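Local coordinates for protein pectate lyase/Amb allergen (PDB 4HWV) that binds calcium and, as a member of polysaccharide lyase family 1, probably cleaves pectate in plant cell walls as a secreted pectate lyase, at residues 17-21 and 195-199; 57-61 and 70-75; 76-82 and 164-170; 83-89 and 175-181. One frame throughout, in Å; residues are numbered along the deposited sequence.

Contact 1 of 4, residues 17-21 and 195-199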
loop_
_atom_site.group_PDB
_atom_site.type_symbol
_atom_site.label_atom_id
_atom_site.label_comp_id
_atom_site.label_asym_id
_atom_site.label_seq_id
_atom_site.Cartn_x
_atom_site.Cartn_y
_atom_site.Cartn_z
ATOM N N SER A 17 -0.187 -27.517 -9.720
ATOM C CA SER A 17 0.459 -28.552 -10.518
ATOM C C SER A 17 1.807 -28.182 -11.134
ATOM O O SER A 17 2.506 -29.071 -11.614
ATOM C CB SER A 17 -0.478 -29.027 -11.625
ATOM O OG SER A 17 -0.515 -28.105 -12.702
ATOM N N ILE A 18 2.200 -26.907 -11.143
ATOM C CA ILE A 18 3.477 -26.564 -11.765
ATOM C C ILE A 18 4.649 -27.321 -11.115
ATOM O O ILE A 18 4.617 -27.643 -9.924
ATOM C CB ILE A 18 3.742 -25.030 -11.720
ATOM C CG1 ILE A 18 4.820 -24.619 -12.719
ATOM C CG2 ILE A 18 4.091 -24.553 -10.304
ATOM C CD1 ILE A 18 4.396 -24.717 -14.172
ATOM N N ASP A 19 5.674 -27.609 -11.905
ATOM C CA ASP A 19 6.867 -28.255 -11.375
ATOM C C ASP A 19 8.044 -27.295 -11.290
ATOM O O ASP A 19 7.849 -26.082 -11.283
ATOM C CB ASP A 19 7.205 -29.522 -12.173
ATOM C CG ASP A 19 7.544 -29.240 -13.629
ATOM O OD1 ASP A 19 7.714 -28.075 -14.015
ATOM O OD2 ASP A 19 7.670 -30.201 -14.380
ATOM N N SER A 20 9.256 -27.841 -11.211
ATOM C CA SER A 20 10.424 -27.051 -10.864
ATOM C C SER A 20 11.446 -26.985 -11.977
ATOM O O SER A 20 12.545 -26.479 -11.751
ATOM C CB SER A 20 11.083 -27.587 -9.594
ATOM O OG SER A 20 10.154 -27.577 -8.506
ATOM N N LEU A 21 11.088 -27.471 -13.166
ATOM C CA LEU A 21 12.020 -27.507 -14.288
ATOM C C LEU A 21 11.939 -26.252 -15.144
ATOM O O LEU A 21 10.882 -25.605 -15.234
ATOM C CB LEU A 21 11.733 -28.718 -15.160
ATOM C CG LEU A 21 11.920 -30.000 -14.370
ATOM C CD1 LEU A 21 11.560 -31.183 -15.247
ATOM C CD2 LEU A 21 13.344 -30.118 -13.868
ATOM N N ILE A 195 17.824 -24.661 -5.258
ATOM C CA ILE A 195 16.566 -24.096 -4.763
ATOM C C ILE A 195 15.809 -23.456 -5.919
ATOM O O ILE A 195 16.409 -22.755 -6.748
ATOM C CB ILE A 195 16.834 -23.064 -3.645
ATOM C CG1 ILE A 195 17.351 -23.774 -2.385
ATOM C CG2 ILE A 195 15.572 -22.250 -3.338
ATOM C CD1 ILE A 195 17.984 -22.830 -1.353
ATOM N N VAL A 196 14.499 -23.740 -5.998
ATOM C CA VAL A 196 13.628 -23.178 -7.023
ATOM C C VAL A 196 12.472 -22.464 -6.321
ATOM O O VAL A 196 11.861 -23.017 -5.394
ATOM C CB VAL A 196 13.083 -24.288 -7.943
ATOM C CG1 VAL A 196 11.938 -23.746 -8.827
ATOM C CG2 VAL A 196 14.213 -24.899 -8.774
ATOM N N ILE A 197 12.176 -21.235 -6.760
ATOM C CA ILE A 197 11.099 -20.447 -6.165
ATOM C C ILE A 197 10.269 -19.879 -7.310
ATOM O O ILE A 197 10.810 -19.153 -8.147
ATOM C CB ILE A 197 11.672 -19.285 -5.278
ATOM C CG1 ILE A 197 12.519 -19.866 -4.128
ATOM C CG2 ILE A 197 10.561 -18.401 -4.746
ATOM C CD1 ILE A 197 13.286 -18.833 -3.336
ATOM N N ARG A 198 8.979 -20.233 -7.383
ATOM C CA ARG A 198 8.131 -19.808 -8.505
ATOM C C ARG A 198 6.712 -19.468 -8.075
ATOM O O ARG A 198 6.174 -20.046 -7.139
ATOM C CB ARG A 198 8.004 -20.907 -9.574
ATOM C CG ARG A 198 9.324 -21.513 -9.993
ATOM C CD ARG A 198 9.106 -22.581 -11.039
ATOM N NE ARG A 198 8.852 -22.023 -12.368
ATOM C CZ ARG A 198 8.500 -22.756 -13.415
ATOM N NH1 ARG A 198 8.241 -24.056 -13.268
ATOM N NH2 ARG A 198 8.388 -22.182 -14.602
ATOM N N ASN A 199 6.105 -18.538 -8.814
ATOM C CA ASN A 199 4.678 -18.275 -8.747
ATOM C C ASN A 199 4.184 -17.733 -7.413
ATOM O O ASN A 199 3.032 -17.957 -7.056
ATOM C CB ASN A 199 3.860 -19.506 -9.151
ATOM C CG ASN A 199 2.449 -19.137 -9.572
ATOM O OD1 ASN A 199 2.255 -18.113 -10.230
ATOM N ND2 ASN A 199 1.462 -19.966 -9.208
HETATM O O HOH W 1 8.194 -25.895 -15.431
#
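Arg198 does most of the work here. Its NH1 donates to the backbone Asp19 O at 2.9 Å, the carbonyl lying near the guanidinium plane, and also to water 1, whose oxygen sits 2.8 Å from Arg198 NH1. That water is 2.6 Å from Asp19 OD1 and 2.7 Å from Leu21 O, so it gathers the strand's arginine, a carboxylate and a carbonyl at one point. Direct charge pairing is looser: Asp19 OD1 stands 4.1 Å from Arg198 NH1, beyond a salt bridge. The firm ionic partner of the guanidinium is Asp240, on the next strand, while the other carboxylate oxygen of Asp19 accepts from the chain's first amino group, Met1 N. Around this polar centre the chain packs closely. Ile18 CG1 lies 3.5 Å from Arg198 NH1, and Val196, two residues back on the same face of strand 192-198, meets Ser20 with CG1 4.0 Å from Ser20 CB. The hydroxyl of Ser20 pairs with Ser168 on the adjacent strand. An irregular N-terminal segment is thus laid across the outside of the parallel beta-helix, held through its carbonyls, directly and through a bridging water, by a strand arginine whose charge is balanced within the sheet.

Contact 2 of 4, residues 57-61 and 70-75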
loop_
_atom_site.group_PDB
_atom_site.type_symbol
_atom_site.label_atom_id
_atom_site.label_comp_id
_atom_site.label_asym_id
_atom_site.label_seq_id
_atom_site.Cartn_x
_atom_site.Cartn_y
_atom_site.Cartn_z
ATOM N N LEU A 57 9.926 -26.946 5.693
ATOM C CA LEU A 57 11.353 -26.706 5.469
ATOM C C LEU A 57 12.233 -27.546 6.391
ATOM O O LEU A 57 13.371 -27.883 6.039
ATOM C CB LEU A 57 11.666 -25.216 5.663
ATOM C CG LEU A 57 11.051 -24.273 4.624
ATOM C CD1 LEU A 57 11.139 -22.842 5.095
ATOM C CD2 LEU A 57 11.714 -24.408 3.257
ATOM N N TYR A 58 11.701 -27.869 7.570
ATOM C CA TYR A 58 12.454 -28.579 8.601
ATOM C C TYR A 58 12.061 -30.061 8.691
ATOM O O TYR A 58 12.473 -30.766 9.610
ATOM C CB TYR A 58 12.258 -27.896 9.968
ATOM C CG TYR A 58 13.085 -26.635 10.162
ATOM C CD1 TYR A 58 12.865 -25.498 9.383
ATOM C CD2 TYR A 58 14.083 -26.579 11.133
ATOM C CE1 TYR A 58 13.622 -24.351 9.553
ATOM C CE2 TYR A 58 14.836 -25.422 11.324
ATOM C CZ TYR A 58 14.601 -24.313 10.521
ATOM O OH TYR A 58 15.326 -23.155 10.669
ATOM N N GLY A 59 11.274 -30.552 7.736
ATOM C CA GLY A 59 10.871 -31.951 7.757
ATOM C C GLY A 59 10.228 -32.355 9.068
ATOM O O GLY A 59 10.482 -33.442 9.603
ATOM N N ASN A 60 9.409 -31.453 9.599
ATOM C CA ASN A 60 8.652 -31.686 10.822
ATOM C C ASN A 60 9.526 -31.857 12.063
ATOM O O ASN A 60 9.084 -32.419 13.061
ATOM C CB ASN A 60 7.668 -32.858 10.639
ATOM C CG ASN A 60 6.505 -32.458 9.799
ATOM O OD1 ASN A 60 5.728 -31.605 10.203
ATOM N ND2 ASN A 60 6.380 -33.044 8.609
ATOM N N THR A 61 10.742 -31.312 12.018
ATOM C CA THR A 61 11.607 -31.355 13.191
ATOM C C THR A 61 11.659 -30.021 13.934
ATOM O O THR A 61 12.348 -29.912 14.935
ATOM C CB THR A 61 13.058 -31.740 12.845
ATOM O OG1 THR A 61 13.680 -30.647 12.153
ATOM C CG2 THR A 61 13.124 -33.026 12.013
ATOM N N VAL A 70 12.712 -20.313 16.148
ATOM C CA VAL A 70 12.767 -21.699 15.693
ATOM C C VAL A 70 14.020 -22.430 16.140
ATOM O O VAL A 70 15.129 -21.889 16.057
ATOM C CB VAL A 70 12.737 -21.737 14.145
ATOM C CG1 VAL A 70 12.810 -23.168 13.629
ATOM C CG2 VAL A 70 11.500 -21.014 13.605
ATOM N N GLN A 71 13.825 -23.666 16.603
ATOM C CA GLN A 71 14.900 -24.632 16.773
ATOM C C GLN A 71 14.595 -25.827 15.893
ATOM O O GLN A 71 13.434 -26.101 15.626
ATOM C CB GLN A 71 14.936 -25.138 18.212
ATOM C CG GLN A 71 15.191 -24.092 19.281
ATOM C CD GLN A 71 15.041 -24.697 20.665
ATOM O OE1 GLN A 71 13.950 -24.677 21.252
ATOM N NE2 GLN A 71 16.124 -25.273 21.180
ATOM N N GLY A 72 15.622 -26.538 15.450
ATOM C CA GLY A 72 15.385 -27.791 14.751
ATOM C C GLY A 72 16.364 -28.010 13.614
ATOM O O GLY A 72 17.345 -27.283 13.485
ATOM N N THR A 73 16.086 -28.995 12.766
ATOM C CA THR A 73 17.030 -29.392 11.723
ATOM C C THR A 73 16.456 -29.105 10.339
ATOM O O THR A 73 15.521 -29.779 9.918
ATOM C CB THR A 73 17.346 -30.890 11.822
ATOM O OG1 THR A 73 17.877 -31.158 13.123
ATOM C CG2 THR A 73 18.372 -31.308 10.758
ATOM N N PRO A 74 16.976 -28.079 9.629
ATOM C CA PRO A 74 16.506 -27.859 8.251
ATOM C C PRO A 74 16.745 -29.126 7.443
ATOM O O PRO A 74 17.780 -29.779 7.588
ATOM C CB PRO A 74 17.388 -26.700 7.753
ATOM C CG PRO A 74 17.809 -25.994 9.027
ATOM C CD PRO A 74 17.975 -27.086 10.041
ATOM N N ASP A 75 15.767 -29.482 6.620
ATOM C CA ASP A 75 15.776 -30.773 5.918
ATOM C C ASP A 75 16.442 -30.644 4.550
ATOM O O ASP A 75 15.961 -29.903 3.694
ATOM C CB ASP A 75 14.314 -31.219 5.763
ATOM C CG ASP A 75 14.154 -32.592 5.145
ATOM O OD1 ASP A 75 15.159 -33.245 4.797
ATOM O OD2 ASP A 75 12.982 -32.988 4.960
#
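Two backbone amides of 70-75 find their acceptors at the end of helix 50-57 and in the turn that follows it. Asp75 N donates to Leu57 O at 2.9 Å, and Thr73 N to Thr61 OG1 at 3.0 Å. That hydroxyl in turn donates to Tyr58 O at 2.8 Å, the carbonyl that also takes Thr61 N (3.0 Å) across the type I' turn 58-61. Tyr58 O and Thr73 O approach to 3.2 Å, but both are acceptors; the carboxylate of Asp75 is satisfied by Arg43 and by Ala77 N. Gly59, with positive phi, is the C-prime residue of a Schellman motif, and a CB on it would strike Asp75 OD2. Two side chains of 70-75 flank the Tyr58 ring in CH-pi contacts: Val70 CG1 lies 4.1 Å from the ring centroid over one face, Pro74 CG 4.2 Å away and off-centre on the other. This surface contact joins the C-terminal end of helix 50-57 to the hairpin strand 70-71, with Leu57 and Tyr58 reaching strand 160-163.

Contact 3 of 4, residues 76-82 and 164-170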
loop_
_atom_site.group_PDB
_atom_site.type_symbol
_atom_site.label_atom_id
_atom_site.label_comp_id
_atom_site.label_asym_id
_atom_site.label_seq_id
_atom_site.Cartn_x
_atom_site.Cartn_y
_atom_site.Cartn_z
ATOM N N LYS A 76 17.546 -31.356 4.344
ATOM C CA LYS A 76 18.278 -31.266 3.092
ATOM C C LYS A 76 17.749 -32.169 1.981
ATOM O O LYS A 76 18.268 -32.133 0.859
ATOM C CB LYS A 76 19.769 -31.546 3.309
ATOM C CG LYS A 76 20.442 -30.569 4.278
ATOM C CD LYS A 76 21.956 -30.829 4.360
ATOM C CE LYS A 76 22.566 -30.121 5.559
ATOM N NZ LYS A 76 24.031 -29.844 5.373
ATOM N N ALA A 77 16.759 -33.006 2.282
ATOM C CA ALA A 77 16.196 -33.898 1.258
ATOM C C ALA A 77 15.300 -33.124 0.279
ATOM O O ALA A 77 14.679 -32.131 0.649
ATOM C CB ALA A 77 15.414 -35.006 1.921
ATOM N N PRO A 78 15.195 -33.603 -0.974
ATOM C CA PRO A 78 14.309 -32.927 -1.934
ATOM C C PRO A 78 12.884 -32.774 -1.400
ATOM O O PRO A 78 12.294 -33.707 -0.842
ATOM C CB PRO A 78 14.342 -33.865 -3.144
ATOM C CG PRO A 78 15.751 -34.500 -3.066
ATOM C CD PRO A 78 15.959 -34.711 -1.586
ATOM N N LYS A 79 12.342 -31.574 -1.552
ATOM C CA LYS A 79 11.005 -31.269 -1.059
ATOM C C LYS A 79 10.322 -30.280 -1.984
ATOM O O LYS A 79 10.952 -29.399 -2.585
ATOM C CB LYS A 79 11.052 -30.705 0.371
ATOM C CG LYS A 79 11.660 -29.295 0.447
ATOM C CD LYS A 79 12.082 -28.875 1.846
ATOM C CE LYS A 79 13.303 -29.634 2.343
ATOM N NZ LYS A 79 14.484 -29.498 1.408
ATOM N N VAL A 80 9.003 -30.415 -2.069
ATOM C CA VAL A 80 8.166 -29.511 -2.832
ATOM C C VAL A 80 7.146 -28.931 -1.882
ATOM O O VAL A 80 6.376 -29.659 -1.249
ATOM C CB VAL A 80 7.477 -30.243 -4.000
ATOM C CG1 VAL A 80 6.442 -29.343 -4.664
ATOM C CG2 VAL A 80 8.535 -30.711 -4.999
ATOM N N ILE A 81 7.166 -27.602 -1.766
ATOM C CA ILE A 81 6.325 -26.894 -0.812
ATOM C C ILE A 81 5.458 -25.923 -1.612
ATOM O O ILE A 81 5.962 -24.963 -2.212
ATOM C CB ILE A 81 7.181 -26.130 0.230
ATOM C CG1 ILE A 81 8.077 -27.105 1.006
ATOM C CG2 ILE A 81 6.282 -25.339 1.165
ATOM C CD1 ILE A 81 9.168 -26.425 1.810
ATOM N N ARG A 82 4.152 -26.188 -1.626
ATOM C CA ARG A 82 3.214 -25.356 -2.364
ATOM C C ARG A 82 2.567 -24.361 -1.416
ATOM O O ARG A 82 2.171 -24.722 -0.309
ATOM C CB ARG A 82 2.169 -26.210 -3.082
ATOM C CG ARG A 82 2.812 -27.146 -4.090
ATOM C CD ARG A 82 1.829 -27.777 -5.061
ATOM N NE ARG A 82 2.531 -28.735 -5.911
ATOM C CZ ARG A 82 3.096 -28.445 -7.082
ATOM N NH1 ARG A 82 3.054 -27.214 -7.591
ATOM N NH2 ARG A 82 3.723 -29.409 -7.740
ATOM N N PRO A 164 16.557 -24.743 3.165
ATOM C CA PRO A 164 17.627 -25.740 3.006
ATOM C C PRO A 164 17.779 -26.237 1.565
ATOM O O PRO A 164 17.052 -25.823 0.663
ATOM C CB PRO A 164 17.139 -26.887 3.900
ATOM C CG PRO A 164 15.637 -26.861 3.679
ATOM C CD PRO A 164 15.291 -25.369 3.601
ATOM N N ASP A 165 18.733 -27.140 1.358
ATOM C CA ASP A 165 19.017 -27.717 0.045
ATOM C C ASP A 165 17.799 -28.361 -0.580
ATOM O O ASP A 165 16.910 -28.873 0.112
ATOM C CB ASP A 165 20.073 -28.820 0.158
ATOM C CG ASP A 165 21.332 -28.348 0.858
ATOM O OD1 ASP A 165 21.274 -28.104 2.083
ATOM O OD2 ASP A 165 22.376 -28.220 0.190
ATOM N N ASN A 166 17.795 -28.378 -1.909
ATOM C CA ASN A 166 16.856 -29.208 -2.655
ATOM C C ASN A 166 15.412 -28.864 -2.330
ATOM O O ASN A 166 14.587 -29.730 -2.060
ATOM C CB ASN A 166 17.139 -30.698 -2.430
ATOM C CG ASN A 166 18.566 -31.073 -2.753
ATOM O OD1 ASN A 166 19.074 -30.748 -3.819
ATOM N ND2 ASN A 166 19.220 -31.763 -1.826
ATOM N N THR A 167 15.113 -27.571 -2.383
ATOM C CA THR A 167 13.798 -27.084 -2.017
ATOM C C THR A 167 13.148 -26.357 -3.166
ATOM O O THR A 167 13.769 -25.479 -3.779
ATOM C CB THR A 167 13.908 -26.105 -0.830
ATOM O OG1 THR A 167 14.491 -26.792 0.282
ATOM C CG2 THR A 167 12.531 -25.566 -0.420
ATOM N N SER A 168 11.894 -26.703 -3.438
ATOM C CA SER A 168 11.035 -25.894 -4.295
ATOM C C SER A 168 9.928 -25.238 -3.489
ATOM O O SER A 168 9.242 -25.917 -2.714
ATOM C CB SER A 168 10.399 -26.750 -5.388
ATOM O OG SER A 168 11.407 -27.211 -6.274
ATOM N N LEU A 169 9.778 -23.922 -3.663
ATOM C CA LEU A 169 8.651 -23.172 -3.124
ATOM C C LEU A 169 7.825 -22.750 -4.323
ATOM O O LEU A 169 8.307 -21.977 -5.168
ATOM C CB LEU A 169 9.116 -21.934 -2.354
ATOM C CG LEU A 169 9.992 -22.213 -1.137
ATOM C CD1 LEU A 169 10.569 -20.927 -0.576
ATOM C CD2 LEU A 169 9.213 -22.907 -0.057
ATOM N N LEU A 170 6.591 -23.261 -4.410
ATOM C CA LEU A 170 5.789 -23.102 -5.620
ATOM C C LEU A 170 4.427 -22.550 -5.233
ATOM O O LEU A 170 3.667 -23.203 -4.530
ATOM C CB LEU A 170 5.630 -24.452 -6.354
ATOM C CG LEU A 170 6.940 -25.131 -6.787
ATOM C CD1 LEU A 170 6.647 -26.502 -7.379
ATOM C CD2 LEU A 170 7.782 -24.306 -7.778
#
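Leu170, Lys79 and Asn166 have the most surface covered here. Lys79 curls back across the start of the pairing: its NZ donates to Thr167 OG1 at 2.9 Å and to Ala77 O at 2.7 Å, and also serves Asp75 O, tying the turn before strand 79-83 to its neighbour. Asn166, with positive phi, bridges the same entrance: Asn166 ND2 donates to Lys76 O (2.9 Å), while Asn166 O accepts from Lys79 N (2.9 Å). From there the ladder runs in parallel register, Ser168 N to Lys79 O at 3.0 Å, Ile81 N to Ser168 O at 2.8 Å and Leu170 N to Ile81 O at 2.9 Å. Leu170 shares a face with Val80 and Arg82; its CD1 lies 3.9 Å from Val80 CG1 and 3.7 Å from Arg82 NH1, a nitrogen that bonds to Ile18 O. On the opposite face Ile81 CB meets Leu169 CD2 at 3.8 Å, and Ile81 packs against helix 50-57. Strand 167-171 is also paired with 192-198, the in-register stacking of successive coils that makes the right-handed parallel beta-helix of pectate lyases.

Contact 4 of 4, residues 83-89 and 175-181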
loop_
_atom_site.group_PDB
_atom_site.type_symbol
_atom_site.label_atom_id
_atom_site.label_comp_id
_atom_site.label_asym_id
_atom_site.label_seq_id
_atom_site.Cartn_x
_atom_site.Cartn_y
_atom_site.Cartn_z
ATOM N N ILE A 83 2.498 -23.100 -1.846
ATOM C CA ILE A 83 1.965 -22.036 -1.001
ATOM C C ILE A 83 0.492 -21.805 -1.336
ATOM O O ILE A 83 0.155 -21.412 -2.457
ATOM C CB ILE A 83 2.725 -20.705 -1.220
ATOM C CG1 ILE A 83 4.247 -20.924 -1.137
ATOM C CG2 ILE A 83 2.179 -19.612 -0.271
ATOM C CD1 ILE A 83 4.730 -21.490 0.174
ATOM N N ARG A 84 -0.379 -22.077 -0.368
ATOM C CA ARG A 84 -1.810 -21.847 -0.515
ATOM C C ARG A 84 -2.196 -20.540 0.146
ATOM O O ARG A 84 -2.178 -20.427 1.370
ATOM C CB ARG A 84 -2.645 -22.992 0.080
ATOM C CG ARG A 84 -4.131 -22.847 -0.241
ATOM C CD ARG A 84 -5.054 -23.880 0.409
ATOM N NE ARG A 84 -4.791 -25.266 0.043
ATOM C CZ ARG A 84 -5.105 -25.805 -1.130
ATOM N NH1 ARG A 84 -5.645 -25.059 -2.088
ATOM N NH2 ARG A 84 -4.859 -27.087 -1.354
ATOM N N GLY A 85 -2.556 -19.559 -0.667
ATOM C CA GLY A 85 -2.977 -18.272 -0.136
ATOM C C GLY A 85 -1.822 -17.449 0.411
ATOM O O GLY A 85 -0.696 -17.481 -0.121
ATOM N N THR A 86 -2.108 -16.693 1.464
ATOM C CA THR A 86 -1.155 -15.731 2.001
ATOM C C THR A 86 -0.501 -16.216 3.290
ATOM O O THR A 86 -1.187 -16.601 4.232
ATOM C CB THR A 86 -1.847 -14.405 2.311
ATOM O OG1 THR A 86 -2.285 -13.806 1.086
ATOM C CG2 THR A 86 -0.892 -13.461 3.059
ATOM N N ILE A 87 0.831 -16.167 3.330
ATOM C CA ILE A 87 1.591 -16.475 4.532
ATOM C C ILE A 87 2.250 -15.199 5.049
ATOM O O ILE A 87 3.109 -14.624 4.386
ATOM C CB ILE A 87 2.647 -17.563 4.259
ATOM C CG1 ILE A 87 1.924 -18.848 3.841
ATOM C CG2 ILE A 87 3.542 -17.767 5.492
ATOM C CD1 ILE A 87 2.820 -20.037 3.598
ATOM N N ASP A 88 1.829 -14.767 6.229
ATOM C CA ASP A 88 2.406 -13.612 6.896
ATOM C C ASP A 88 3.544 -14.120 7.768
ATOM O O ASP A 88 3.339 -14.914 8.691
ATOM C CB ASP A 88 1.328 -12.968 7.776
ATOM C CG ASP A 88 1.766 -11.644 8.399
ATOM O OD1 ASP A 88 2.922 -11.218 8.195
ATOM O OD2 ASP A 88 0.941 -11.049 9.119
ATOM N N LEU A 89 4.755 -13.641 7.492
ATOM C CA LEU A 89 5.920 -14.072 8.261
ATOM C C LEU A 89 6.136 -13.295 9.554
ATOM O O LEU A 89 6.913 -13.736 10.393
ATOM C CB LEU A 89 7.197 -14.017 7.410
ATOM C CG LEU A 89 7.205 -14.954 6.192
ATOM C CD1 LEU A 89 8.488 -14.752 5.405
ATOM C CD2 LEU A 89 7.016 -16.428 6.618
ATOM N N ASP A 175 -2.903 -16.276 -6.394
ATOM C CA ASP A 175 -2.914 -15.470 -5.177
ATOM C C ASP A 175 -2.015 -16.002 -4.065
ATOM O O ASP A 175 -2.245 -15.719 -2.887
ATOM C CB ASP A 175 -4.349 -15.276 -4.685
ATOM C CG ASP A 175 -5.008 -16.572 -4.276
ATOM O OD1 ASP A 175 -4.469 -17.660 -4.550
ATOM O OD2 ASP A 175 -6.098 -16.489 -3.685
ATOM N N ALA A 176 -0.980 -16.755 -4.422
ATOM C CA ALA A 176 -0.030 -17.207 -3.407
ATOM C C ALA A 176 0.843 -16.030 -2.991
ATOM O O ALA A 176 1.418 -15.351 -3.851
ATOM C CB ALA A 176 0.830 -18.318 -3.956
ATOM N N LYS A 177 0.946 -15.783 -1.687
ATOM C CA LYS A 177 1.733 -14.650 -1.203
ATOM C C LYS A 177 2.570 -15.016 0.009
ATOM O O LYS A 177 2.143 -15.816 0.858
ATOM C CB LYS A 177 0.838 -13.479 -0.797
ATOM C CG LYS A 177 -0.059 -12.926 -1.891
ATOM C CD LYS A 177 -0.655 -11.572 -1.471
ATOM C CE LYS A 177 -1.301 -10.845 -2.623
ATOM N NZ LYS A 177 -1.564 -9.433 -2.203
ATOM N N ILE A 178 3.753 -14.408 0.108
ATOM C CA ILE A 178 4.546 -14.469 1.340
ATOM C C ILE A 178 4.867 -13.026 1.711
ATOM O O ILE A 178 5.439 -12.279 0.898
ATOM C CB ILE A 178 5.829 -15.292 1.129
ATOM C CG1 ILE A 178 5.459 -16.750 0.808
ATOM C CG2 ILE A 178 6.716 -15.208 2.375
ATOM C CD1 ILE A 178 6.659 -17.651 0.547
ATOM N N LEU A 179 4.438 -12.622 2.902
ATOM C CA LEU A 179 4.554 -11.224 3.337
ATOM C C LEU A 179 5.480 -11.045 4.518
ATOM O O LEU A 179 5.547 -11.885 5.400
ATOM C CB LEU A 179 3.204 -10.686 3.809
ATOM C CG LEU A 179 1.952 -10.982 2.992
ATOM C CD1 LEU A 179 0.737 -10.427 3.729
ATOM C CD2 LEU A 179 2.046 -10.395 1.592
ATOM N N HIS A 180 6.156 -9.901 4.547
ATOM C CA HIS A 180 6.723 -9.367 5.780
ATOM C C HIS A 180 7.935 -10.116 6.318
ATOM O O HIS A 180 8.251 -10.012 7.511
ATOM C CB HIS A 180 5.641 -9.274 6.870
ATOM C CG HIS A 180 4.432 -8.506 6.444
ATOM N ND1 HIS A 180 3.158 -8.839 6.849
ATOM C CD2 HIS A 180 4.302 -7.444 5.612
ATOM C CE1 HIS A 180 2.290 -8.004 6.299
ATOM N NE2 HIS A 180 2.960 -7.144 5.542
ATOM N N GLY A 181 8.638 -10.846 5.461
ATOM C CA GLY A 181 9.858 -11.484 5.918
ATOM C C GLY A 181 10.831 -11.801 4.818
ATOM O O GLY A 181 10.717 -11.323 3.689
HETATM O O HOH W 2 -2.955 -19.661 -3.492
HETATM O O HOH W 3 -3.832 -14.873 -0.893
#
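A histidine-carboxylate hydrogen bond finishes this pairing: His180 ND1 donates to Asp88 OD1 at 2.7 Å, Asp88 closing one parallel strand and His180 following the other. These belong to adjacent coils of the parallel beta-helix, 86-88 beside 177-179, with 201-203 next in the stack. Their ladder is regular, with Lys177 N to Gly85 O, Ile87 N to Lys177 O, Leu179 N to Ile87 O and Leu89 N to Leu179 O, each 2.8 Å. Ile83 meets Ala176 and Ile178 in the interior, and Leu89 CD1 comes within 3.5 Å of Ile178 CG2 and close enough to Gly181 that a CB there would clash. Thr86, Asp88 and Leu179 lie on the other face; Thr86 CG2 is 3.5 Å from Leu179 CD1, Lys177 reaches out to Glu203, and Ser360 of the second subunit packs on Thr86 and Asp88. At the strand entrance, water 2 links Gly85 N (2.9 Å) to Asp175 OD1 (2.7 Å), and water 3 lies 2.7 Å from both Thr86 OG1 and Asp175 O.

How the contacts relate
Starting from the N terminus, segment 17-21 waits longest for its partner: contact 1 closes at 195-199 and its long loop encloses the other three. Contact 2 closes first, a short local excursion at the end of helix 50-57, before contact 3 opens. Contacts 3 and 4 cross, since 76-82 runs on into 83-89 before 164-170 and 175-181 return beside them; Ile83 N to Leu170 O, 2.9 Å, continues the ladder between the two. Contact 1 reaches contact 3 through Ser20 and Ser168, and contact 2 reaches it where Leu57 and Pro74 meet Pro164. Together they tie the N-terminal segment, helix 50-57 and the first coils of the beta-helix.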